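Local structure of 3-dehydroquinate dehydratase (Thermus thermophilus, 2UYG) at the interface of chains A and B. The protein catalyses the trans-dehydration of 3-dehydroquinate to 3-dehydroshikimate through an enolate intermediate, the third step of chorismate biosynthesis, as a type II enzyme assembled into dodecamers. Coordinates in Å, arbitrary orientation; residue numbers count along the deposited sequence, not the author numbering. Chains: chain A/B, 3-dehydroquinate dehydratase.

The interface of chains A and B. Residues chain A 9, 12, 16; chain B 56, 60, 87, 90.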
ATOM      1  N   ASN A   9       5.375 -28.018 -13.310  1.00 22.54           N
ATOM      2  CA  ASN A   9       4.823 -27.827 -14.643  1.00 23.00           C
ATOM      3  C   ASN A   9       5.803 -27.819 -15.852  1.00 22.58           C
ATOM      4  O   ASN A   9       5.395 -27.800 -17.032  1.00 21.89           O
ATOM      5  CB  ASN A   9       3.949 -26.577 -14.663  1.00 21.27           C
ATOM      6  CG  ASN A   9       2.919 -26.619 -13.597  1.00 25.33           C
ATOM      7  OD1 ASN A   9       2.004 -27.519 -13.584  1.00 21.43           O
ATOM      8  ND2 ASN A   9       3.038 -25.674 -12.647  1.00 22.59           N
ATOM      9  N   LEU A  12       5.509 -30.302 -18.799  1.00 29.99           N
ATOM     10  CA  LEU A  12       4.509 -30.216 -19.868  1.00 30.70           C
ATOM     11  C   LEU A  12       4.885 -29.255 -21.023  1.00 32.79           C
ATOM     12  O   LEU A  12       4.042 -28.943 -21.863  1.00 32.48           O
ATOM     13  CB  LEU A  12       3.137 -29.880 -19.331  1.00 31.59           C
ATOM     14  CG  LEU A  12       2.505 -30.756 -18.251  1.00 32.92           C
ATOM     15  CD1 LEU A  12       1.067 -30.212 -17.958  1.00 35.18           C
ATOM     16  CD2 LEU A  12       2.540 -32.292 -18.522  1.00 31.69           C
ATOM     17  N   ARG A  16       1.756 -26.771 -23.095  1.00 48.59           N
ATOM     18  CA  ARG A  16       1.301 -25.518 -22.395  1.00 50.11           C
ATOM     19  C   ARG A  16       1.641 -24.328 -23.254  1.00 51.47           C
ATOM     20  O   ARG A  16       2.805 -24.128 -23.479  1.00 50.31           O
ATOM     21  CB  ARG A  16       1.894 -25.397 -20.949  1.00 50.43           C
ATOM     22  CG  ARG A  16       3.384 -25.552 -20.820  1.00 47.04           C
ATOM     23  CD  ARG A  16       3.974 -25.455 -19.361  1.00 47.46           C
ATOM     24  NE  ARG A  16       3.575 -24.345 -18.465  1.00 39.93           N
ATOM     25  CZ  ARG A  16       4.351 -23.787 -17.533  1.00 40.36           C
ATOM     26  NH1 ARG A  16       5.598 -24.191 -17.339  1.00 43.96           N
ATOM     27  NH2 ARG A  16       3.886 -22.820 -16.736  1.00 39.66           N
TER
ATOM     28  N   ILE B  56      -0.931 -31.037  -8.073  1.00 20.26           N
ATOM     29  CA  ILE B  56      -0.430 -30.538  -9.378  1.00 22.77           C
ATOM     30  C   ILE B  56      -0.357 -31.678 -10.389  1.00 23.46           C
ATOM     31  O   ILE B  56      -0.797 -31.536 -11.496  1.00 21.82           O
ATOM     32  CB  ILE B  56       0.961 -29.930  -9.254  1.00 22.90           C
ATOM     33  CG1 ILE B  56       0.857 -28.621  -8.490  1.00 22.60           C
ATOM     34  CG2 ILE B  56       1.578 -29.848 -10.668  1.00 22.93           C
ATOM     35  CD1 ILE B  56       2.082 -27.960  -8.266  1.00 22.83           C
ATOM     36  N   GLN B  60      -2.393 -32.127 -13.798  1.00 24.80           N
ATOM     37  CA  GLN B  60      -1.676 -32.247 -15.093  1.00 25.97           C
ATOM     38  C   GLN B  60      -2.101 -33.542 -15.920  1.00 28.79           C
ATOM     39  O   GLN B  60      -2.137 -33.581 -17.166  1.00 29.48           O
ATOM     40  CB  GLN B  60      -0.195 -32.313 -14.865  1.00 24.17           C
ATOM     41  CG  GLN B  60       0.458 -31.101 -14.171  1.00 24.72           C
ATOM     42  CD  GLN B  60       1.930 -31.312 -13.988  1.00 24.70           C
ATOM     43  OE1 GLN B  60       2.372 -32.428 -13.972  1.00 26.67           O
ATOM     44  NE2 GLN B  60       2.691 -30.246 -13.813  1.00 22.89           N
ATOM     45  N   ALA B  87      -0.498 -25.259 -13.263  1.00 26.01           N
ATOM     46  CA  ALA B  87      -0.897 -26.620 -13.621  1.00 25.82           C
ATOM     47  C   ALA B  87      -2.287 -26.590 -14.299  1.00 26.38           C
ATOM     48  O   ALA B  87      -2.518 -27.236 -15.356  1.00 25.04           O
ATOM     49  CB  ALA B  87      -0.938 -27.452 -12.415  1.00 26.06           C
ATOM     50  N   ALA B  90      -1.955 -25.364 -17.813  1.00 26.90           N
ATOM     51  CA  ALA B  90      -1.146 -26.191 -18.655  1.00 26.07           C
ATOM     52  C   ALA B  90      -1.858 -27.362 -19.231  1.00 27.91           C
ATOM     53  O   ALA B  90      -1.269 -28.091 -20.018  1.00 29.41           O
ATOM     54  CB  ALA B  90       0.016 -26.746 -17.895  1.00 28.00           C
TER
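The side-chain carbonyl OD1 of A:Asn9 accepts a hydrogen bond of 2.8 Å from the amide NE2 of B:Gln60. The bond is fairly straight, 162° at the hydrogen. OD1 lies almost in the plane of the glutamine amide, where the amide N-H bonds point, yet NE2 sits well above the asparagine's own carbonyl plane, and the two amides are steeply inclined to each other. B:Gln60 reaches this point from its helix with its chain extended beyond CG (chi2 179°), a reach that the two methylenes of glutamine allow and that sets its flat amide at the asparagine. A:Asn9, shorter and stiffer, lays its amide against the backbone of B:Ala87, its CG 3.8 Å from the alanine CA; the small methyl of alanine lets the asparagine amide come close to the helix backbone. A leucine in place of A:Asn9 would probably leave the NE2 of B:Gln60 without its acceptor and the glutamine amide freer to turn. Beside the polar pair lies an apolar patch. A:Leu12 points its CD1 branch at the methyl CB of B:Ala90, 3.6 Å away, and the same CD1 also rests 3.9 Å from CG of B:Gln60; the branched apolar end of leucine suits packing on a methyl and a methylene. A:Arg16 touches that methyl with its CB, at 3.8 Å, while its chain bends at chi3 (-48°) to bring the guanidinium over CB of A:Asn9 within its own subunit. The arginine, the predicted transition-state stabiliser, may thus be steadied by a residue engaged at the interface. Within the homododecamer, the loop and 3-10 helix 10-12 of chain A meet helices 52-61 and 82-89 of chain B, with B:Ala90 just beyond the latter; the centre of the contact lies about 19 Å from B:His99, the presumed proton donor.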